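Local coordinates for protein lovastatin nonaketide synthase mokA (PDB 6AD3) that makes dihydromonacolin L, the nonaketide precursor of lovastatin, by iterative polyketide synthesis, and is represented here by its condensation domain, at residues Thr107-Asp111 and Ile449-Lys453; Asn100-Met106 and His200-Tyr206. The protein carries 1 engineered substitution. All blocks are in the same frame, centred on the assembly; numbering follows the deposited sequence.

Contact 1. Residues Thr107-Asp111 and Ile449-Lys453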
ATOM      1  N   THR A 107     -14.452 -20.131  -5.164  1.00 19.07           N
ATOM      2  CA  THR A 107     -15.201 -21.368  -5.172  1.00 22.41           C
ATOM      3  C   THR A 107     -15.713 -21.625  -6.581  1.00 23.21           C
ATOM      4  O   THR A 107     -16.395 -20.793  -7.138  1.00 25.93           O
ATOM      5  CB  THR A 107     -16.404 -21.342  -4.209  1.00 23.73           C
ATOM      6  OG1 THR A 107     -15.961 -21.105  -2.868  1.00 22.40           O
ATOM      7  CG2 THR A 107     -17.141 -22.683  -4.252  1.00 26.55           C
ATOM      8  N   GLY A 108     -15.336 -22.750  -7.169  1.00 22.59           N
ATOM      9  CA  GLY A 108     -15.747 -23.042  -8.512  1.00 23.00           C
ATOM     10  C   GLY A 108     -14.642 -23.630  -9.337  1.00 23.46           C
ATOM     11  O   GLY A 108     -13.466 -23.564  -8.960  1.00 21.29           O
ATOM     12  N   SER A 109     -15.006 -24.193 -10.497  1.00 22.11           N
ATOM     13  CA  SER A 109     -14.060 -24.949 -11.287  1.00 25.40           C
ATOM     14  C   SER A 109     -12.930 -24.095 -11.914  1.00 23.93           C
ATOM     15  O   SER A 109     -13.182 -23.155 -12.669  1.00 27.17           O
ATOM     16  CB  SER A 109     -14.789 -25.742 -12.368  1.00 28.40           C
ATOM     17  OG  SER A 109     -13.863 -26.568 -13.042  1.00 28.93           O
ATOM     18  N   ILE A 110     -11.690 -24.487 -11.635  1.00 22.95           N
ATOM     19  CA  ILE A 110     -10.532 -23.973 -12.343  1.00 23.17           C
ATOM     20  C   ILE A 110      -9.652 -25.120 -12.758  1.00 25.23           C
ATOM     21  O   ILE A 110      -9.149 -25.866 -11.924  1.00 22.87           O
ATOM     22  CB  ILE A 110      -9.687 -23.061 -11.463  1.00 23.92           C
ATOM     23  CG1 ILE A 110     -10.553 -21.939 -10.881  1.00 25.60           C
ATOM     24  CG2 ILE A 110      -8.515 -22.496 -12.251  1.00 25.46           C
ATOM     25  CD1 ILE A 110      -9.796 -21.030  -9.941  1.00 27.52           C
ATOM     26  N   ASP A 111      -9.427 -25.225 -14.050  1.00 22.26           N
ATOM     27  CA  ASP A 111      -8.568 -26.262 -14.594  1.00 21.86           C
ATOM     28  C   ASP A 111      -7.107 -25.917 -14.321  1.00 23.98           C
ATOM     29  O   ASP A 111      -6.628 -24.879 -14.776  1.00 24.66           O
ATOM     30  CB  ASP A 111      -8.812 -26.352 -16.105  1.00 22.20           C
ATOM     31  CG  ASP A 111      -8.022 -27.451 -16.746  1.00 26.54           C
ATOM     32  OD1 ASP A 111      -8.298 -28.599 -16.428  1.00 29.45           O
ATOM     33  OD2 ASP A 111      -6.978 -27.182 -17.321  1.00 23.52           O
ATOM     34  N   ILE A 449     -11.829 -15.986 -12.194  1.00 29.25           N
ATOM     35  CA  ILE A 449     -11.063 -16.899 -13.056  1.00 24.61           C
ATOM     36  C   ILE A 449     -11.874 -18.141 -13.295  1.00 28.47           C
ATOM     37  O   ILE A 449     -12.297 -18.805 -12.340  1.00 28.14           O
ATOM     38  CB  ILE A 449      -9.728 -17.337 -12.418  1.00 27.62           C
ATOM     39  CG1 ILE A 449      -8.780 -16.168 -12.260  1.00 27.91           C
ATOM     40  CG2 ILE A 449      -9.074 -18.438 -13.234  1.00 31.14           C
ATOM     41  CD1 ILE A 449      -7.579 -16.471 -11.393  1.00 28.54           C
ATOM     42  N   GLY A 450     -12.132 -18.437 -14.562  1.00 27.82           N
ATOM     43  CA  GLY A 450     -12.880 -19.623 -14.930  1.00 29.29           C
ATOM     44  C   GLY A 450     -14.285 -19.566 -14.378  1.00 31.20           C
ATOM     45  O   GLY A 450     -14.966 -18.542 -14.499  1.00 29.83           O
ATOM     46  N   SER A 451     -14.673 -20.599 -13.635  1.00 25.91           N
ATOM     47  CA  SER A 451     -15.989 -20.618 -13.019  1.00 29.91           C
ATOM     48  C   SER A 451     -15.891 -20.388 -11.534  1.00 30.13           C
ATOM     49  O   SER A 451     -16.838 -20.656 -10.787  1.00 29.02           O
ATOM     50  CB  SER A 451     -16.682 -21.959 -13.294  1.00 33.91           C
ATOM     51  OG  SER A 451     -16.805 -22.167 -14.676  1.00 32.87           O
ATOM     52  N   ALA A 452     -14.725 -19.974 -11.066  1.00 24.41           N
ATOM     53  CA  ALA A 452     -14.576 -19.741  -9.657  1.00 25.02           C
ATOM     54  C   ALA A 452     -15.006 -18.308  -9.340  1.00 26.14           C
ATOM     55  O   ALA A 452     -14.554 -17.373  -9.975  1.00 25.80           O
ATOM     56  CB  ALA A 452     -13.148 -19.978  -9.241  1.00 23.87           C
ATOM     57  N   LYS A 453     -15.746 -18.153  -8.254  1.00 29.89           N
ATOM     58  CA  LYS A 453     -16.121 -16.843  -7.769  1.00 31.59           C
ATOM     59  C   LYS A 453     -15.394 -16.559  -6.469  1.00 25.68           C
ATOM     60  O   LYS A 453     -15.413 -17.364  -5.548  1.00 23.52           O
ATOM     61  CB  LYS A 453     -17.628 -16.784  -7.538  1.00 40.27           C
ATOM     62  CG  LYS A 453     -18.454 -16.918  -8.819  1.00 53.66           C
ATOM     63  CD  LYS A 453     -19.735 -16.093  -8.747  1.00 60.14           C
ATOM     64  CE  LYS A 453     -19.854 -15.131  -9.917  1.00 68.33           C
ATOM     65  NZ  LYS A 453     -20.901 -15.574 -10.875  1.00 71.99           N
TER
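I110 lays CG1 and CD1 against the methyl of A452, with CD1 3.6 Å from A452 CB. Its chain lies here because CG1 sits beside the backbone N (chi1 -55°) and CD1 continues in an extended line. The target methyl belongs to a type II' beta turn, I449-A452, closed by A452 N bonding to I449 O at 3.0 Å. This turn leads into the edge strand 453-460, which pairs with strand 100-107 in the five-stranded mixed sheet. T107 and K453 form the last antiparallel hydrogen-bonded pair: K453 N reaches T107 O at 2.9 Å and T107 N reaches K453 O at 3.0 Å. Just beyond this pair the backbones come closest, at G108 and A452, before parting again. G108, with phi 138°, brings its CA within 3.7 Å of A452 CA, an approach that the missing side chain permits, and G108 CA makes a CA-H...O contact with S451 O. T107 OG1 bonds to E199, at the start of the neighbouring strand 199-206; I110 and I449 both rest on L115 of helix 112-125, whose N-cap is D111. The turn keeps one further hold on the loop before that helix: S451 N donates to S109 O over 3.1 Å, nearly straight at 161°.

Contact 2. Residues Asn100-Met106 and His200-Tyr206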
ATOM      1  N   ASN A 100       5.050  -9.329   0.682  1.00 13.13           N
ATOM      2  CA  ASN A 100       3.635  -9.010   0.468  1.00 13.59           C
ATOM      3  C   ASN A 100       2.916 -10.237  -0.035  1.00 13.53           C
ATOM      4  O   ASN A 100       3.407 -10.941  -0.949  1.00 15.23           O
ATOM      5  CB  ASN A 100       3.495  -7.901  -0.570  1.00 11.42           C
ATOM      6  CG  ASN A 100       4.295  -6.680  -0.239  1.00 12.61           C
ATOM      7  OD1 ASN A 100       3.823  -5.804   0.493  1.00 13.19           O
ATOM      8  ND2 ASN A 100       5.543  -6.635  -0.701  1.00 13.87           N
ATOM      9  N   THR A 101       1.769 -10.543   0.556  1.00 11.90           N
ATOM     10  CA  THR A 101       1.081 -11.790   0.279  1.00 11.74           C
ATOM     11  C   THR A 101      -0.437 -11.607   0.282  1.00 15.44           C
ATOM     12  O   THR A 101      -1.010 -11.208   1.286  1.00 17.59           O
ATOM     13  CB  THR A 101       1.475 -12.878   1.308  1.00 13.88           C
ATOM     14  OG1 THR A 101       2.886 -12.848   1.565  1.00 13.68           O
ATOM     15  CG2 THR A 101       1.080 -14.276   0.820  1.00 17.40           C
ATOM     16  N   ILE A 102      -1.063 -11.823  -0.875  1.00 14.71           N
ATOM     17  CA  ILE A 102      -2.495 -11.558  -1.063  1.00 14.92           C
ATOM     18  C   ILE A 102      -3.168 -12.865  -1.465  1.00 16.08           C
ATOM     19  O   ILE A 102      -2.809 -13.450  -2.501  1.00 14.41           O
ATOM     20  CB  ILE A 102      -2.739 -10.538  -2.194  1.00 17.90           C
ATOM     21  CG1 ILE A 102      -1.910  -9.287  -1.967  1.00 20.25           C
ATOM     22  CG2 ILE A 102      -4.231 -10.171  -2.263  1.00 17.52           C
ATOM     23  CD1 ILE A 102      -2.174  -8.570  -0.634  1.00 22.65           C
ATOM     24  N   GLY A 103      -4.096 -13.353  -0.615  1.00 15.92           N
ATOM     25  CA  GLY A 103      -4.806 -14.611  -0.887  1.00 14.22           C
ATOM     26  C   GLY A 103      -6.281 -14.363  -1.216  1.00 16.52           C
ATOM     27  O   GLY A 103      -6.932 -13.582  -0.554  1.00 18.84           O
ATOM     28  N   MET A 104      -6.753 -14.913  -2.312  1.00 14.08           N
ATOM     29  CA  MET A 104      -8.131 -14.805  -2.676  1.00 15.31           C
ATOM     30  C   MET A 104      -8.795 -16.183  -2.636  1.00 17.02           C
ATOM     31  O   MET A 104      -8.505 -17.059  -3.471  1.00 16.51           O
ATOM     32  CB  MET A 104      -8.290 -14.182  -4.047  1.00 18.95           C
ATOM     33  CG  MET A 104      -9.761 -13.837  -4.362  1.00 27.15           C
ATOM     34  SD  MET A 104     -10.626 -12.674  -3.220  1.00 37.71           S
ATOM     35  CE  MET A 104      -9.955 -11.097  -3.745  1.00 43.54           C
ATOM     36  N   PHE A 105      -9.706 -16.337  -1.697  1.00 16.99           N
ATOM     37  CA  PHE A 105     -10.552 -17.545  -1.620  1.00 17.48           C
ATOM     38  C   PHE A 105     -11.554 -17.495  -2.750  1.00 18.20           C
ATOM     39  O   PHE A 105     -12.195 -16.461  -2.971  1.00 19.34           O
ATOM     40  CB  PHE A 105     -11.287 -17.598  -0.281  1.00 17.25           C
ATOM     41  CG  PHE A 105     -10.420 -17.934   0.864  1.00 18.49           C
ATOM     42  CD1 PHE A 105      -9.982 -19.221   1.054  1.00 17.94           C
ATOM     43  CD2 PHE A 105     -10.008 -16.950   1.756  1.00 21.44           C
ATOM     44  CE1 PHE A 105      -9.207 -19.551   2.157  1.00 20.58           C
ATOM     45  CE2 PHE A 105      -9.151 -17.247   2.785  1.00 22.50           C
ATOM     46  CZ  PHE A 105      -8.830 -18.562   3.052  1.00 23.26           C
ATOM     47  N   MET A 106     -11.666 -18.590  -3.504  1.00 19.27           N
ATOM     48  CA  MET A 106     -12.648 -18.678  -4.566  1.00 20.35           C
ATOM     49  C   MET A 106     -13.223 -20.063  -4.674  1.00 19.18           C
ATOM     50  O   MET A 106     -12.556 -21.045  -4.353  1.00 17.21           O
ATOM     51  CB  MET A 106     -12.103 -18.213  -5.942  1.00 24.34           C
ATOM     52  CG  MET A 106     -10.740 -18.726  -6.371  1.00 31.16           C
ATOM     53  SD  MET A 106      -9.957 -17.651  -7.636  1.00 28.13           S
ATOM     54  CE  MET A 106      -9.451 -16.286  -6.663  1.00 33.42           C
ATOM     55  N   HIS A 200     -10.708 -23.154  -3.620  1.00 15.98           N
ATOM     56  CA  HIS A 200      -9.386 -22.606  -3.889  1.00 17.17           C
ATOM     57  C   HIS A 200      -9.015 -21.528  -2.913  1.00 17.62           C
ATOM     58  O   HIS A 200      -9.871 -20.757  -2.494  1.00 17.97           O
ATOM     59  CB  HIS A 200      -9.373 -21.964  -5.275  1.00 17.18           C
ATOM     60  CG  HIS A 200      -9.645 -22.929  -6.368  1.00 17.72           C
ATOM     61  ND1 HIS A 200      -8.654 -23.664  -6.966  1.00 19.23           N
ATOM     62  CD2 HIS A 200     -10.808 -23.327  -6.930  1.00 18.01           C
ATOM     63  CE1 HIS A 200      -9.193 -24.493  -7.841  1.00 18.66           C
ATOM     64  NE2 HIS A 200     -10.505 -24.331  -7.813  1.00 19.82           N
ATOM     65  N   LEU A 201      -7.704 -21.367  -2.739  1.00 17.00           N
ATOM     66  CA  LEU A 201      -7.088 -20.123  -2.261  1.00 16.28           C
ATOM     67  C   LEU A 201      -5.933 -19.756  -3.203  1.00 17.22           C
ATOM     68  O   LEU A 201      -4.936 -20.462  -3.286  1.00 17.03           O
ATOM     69  CB  LEU A 201      -6.605 -20.284  -0.816  1.00 17.24           C
ATOM     70  CG  LEU A 201      -5.831 -19.102  -0.231  1.00 16.75           C
ATOM     71  CD1 LEU A 201      -6.727 -17.890  -0.176  1.00 17.90           C
ATOM     72  CD2 LEU A 201      -5.284 -19.462   1.138  1.00 19.44           C
ATOM     73  N   PHE A 202      -6.175 -18.765  -4.040  1.00 16.08           N
ATOM     74  CA  PHE A 202      -5.210 -18.352  -5.044  1.00 15.49           C
ATOM     75  C   PHE A 202      -4.401 -17.208  -4.479  1.00 15.97           C
ATOM     76  O   PHE A 202      -4.967 -16.211  -4.038  1.00 15.95           O
ATOM     77  CB  PHE A 202      -5.936 -17.885  -6.296  1.00 17.57           C
ATOM     78  CG  PHE A 202      -5.028 -17.308  -7.338  1.00 18.50           C
ATOM     79  CD1 PHE A 202      -3.901 -17.989  -7.716  1.00 24.65           C
ATOM     80  CD2 PHE A 202      -5.283 -16.081  -7.890  1.00 25.79           C
ATOM     81  CE1 PHE A 202      -3.023 -17.450  -8.638  1.00 29.65           C
ATOM     82  CE2 PHE A 202      -4.429 -15.543  -8.843  1.00 29.32           C
ATOM     83  CZ  PHE A 202      -3.241 -16.185  -9.127  1.00 24.35           C
ATOM     84  N   VAL A 203      -3.094 -17.409  -4.370  1.00 14.70           N
ATOM     85  CA  VAL A 203      -2.227 -16.486  -3.691  1.00 13.85           C
ATOM     86  C   VAL A 203      -1.254 -15.870  -4.699  1.00 13.73           C
ATOM     87  O   VAL A 203      -0.534 -16.586  -5.422  1.00 15.16           O
ATOM     88  CB  VAL A 203      -1.423 -17.183  -2.550  1.00 16.02           C
ATOM     89  CG1 VAL A 203      -0.538 -16.174  -1.781  1.00 16.16           C
ATOM     90  CG2 VAL A 203      -2.357 -17.903  -1.584  1.00 17.52           C
ATOM     91  N   VAL A 204      -1.175 -14.541  -4.656  1.00 13.12           N
ATOM     92  CA  VAL A 204      -0.158 -13.770  -5.274  1.00 15.37           C
ATOM     93  C   VAL A 204       0.733 -13.151  -4.193  1.00 15.14           C
ATOM     94  O   VAL A 204       0.282 -12.362  -3.361  1.00 16.04           O
ATOM     95  CB  VAL A 204      -0.757 -12.641  -6.155  1.00 15.52           C
ATOM     96  CG1 VAL A 204       0.355 -11.754  -6.683  1.00 16.28           C
ATOM     97  CG2 VAL A 204      -1.596 -13.206  -7.279  1.00 15.25           C
ATOM     98  N   ALA A 205       1.994 -13.572  -4.170  1.00 13.63           N
ATOM     99  CA  ALA A 205       2.933 -13.067  -3.238  1.00 16.13           C
ATOM    100  C   ALA A 205       4.091 -12.435  -3.997  1.00 15.40           C
ATOM    101  O   ALA A 205       4.511 -12.932  -5.028  1.00 18.51           O
ATOM    102  CB  ALA A 205       3.424 -14.150  -2.336  1.00 17.95           C
ATOM    103  N   TYR A 206       4.578 -11.330  -3.483  1.00 12.29           N
ATOM    104  CA  TYR A 206       5.580 -10.538  -4.179  1.00 12.11           C
ATOM    105  C   TYR A 206       6.546  -9.858  -3.249  1.00 13.71           C
ATOM    106  O   TYR A 206       6.179  -9.310  -2.194  1.00 13.67           O
ATOM    107  CB  TYR A 206       4.953  -9.509  -5.124  1.00 13.73           C
ATOM    108  CG  TYR A 206       3.977  -8.550  -4.475  1.00 12.91           C
ATOM    109  CD1 TYR A 206       2.655  -8.902  -4.292  1.00 12.50           C
ATOM    110  CD2 TYR A 206       4.358  -7.227  -4.181  1.00 12.86           C
ATOM    111  CE1 TYR A 206       1.742  -7.991  -3.764  1.00 12.20           C
ATOM    112  CE2 TYR A 206       3.459  -6.319  -3.681  1.00 14.18           C
ATOM    113  CZ  TYR A 206       2.171  -6.702  -3.447  1.00 13.62           C
ATOM    114  OH  TYR A 206       1.283  -5.800  -2.941  1.00 16.34           O
TER
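Y206 sets CG between its backbone N and carbonyl carbon (chi1 56°), while N100 turns CG beside its backbone N (chi1 -54°), and the two side chains meet in a CH-pi contact. N100 CB stands over the centre of the Y206 ring, 3.4 Å from its centroid, with amide and ring planes nearly parallel. From there N100 ND2 bonds to Y206 O at 3.1 Å, the acceptor lying almost in the amide plane; N100 N reaches the same oxygen from the opposite face of its carbonyl plane. N100 OD1 is taken by E462 N, so the amide is held at both ends. These residues close one end of a regular antiparallel ladder, N100-M106 against H200-Y206, in the mixed sheet of the N-terminal half of the V-shaped, chloramphenicol acetyltransferase-like condensation-domain fold; strand 199-206 leads directly into the match to the HHxxxDG motif, here HRFVGDG, with arginine in place of the second histidine. On the face of F105 and L201, L201 CD1 makes a CH-pi contact almost straight over the F105 ring, 3.6 Å from its centroid. R165 adds a cation-pi contact to F105. On the other face, F220 of helix 213-227 meets F202 edge-to-face, while M106 CE lies 3.9 Å from F202 CB.

From the N terminus, the chain enters contact 2 on strand 100-107 and passes straight into contact 1 at residues 107-111. It then returns to contact 2 at 200-206, closing a loop of 93 residues, and only at 449-453 does it close contact 1, after 337 residues. The two loops therefore cross. Contact 2 joins neighbouring strands in the first half of the domain. Contact 1 brings back the chain that has just left strand 435-440 of the six-stranded sheet and ties it to the first half as an edge strand. The contacts meet directly: A452 CB and K453 O pack on M106 CB, and H200 NE2 lies near G108 O and I110 CG1.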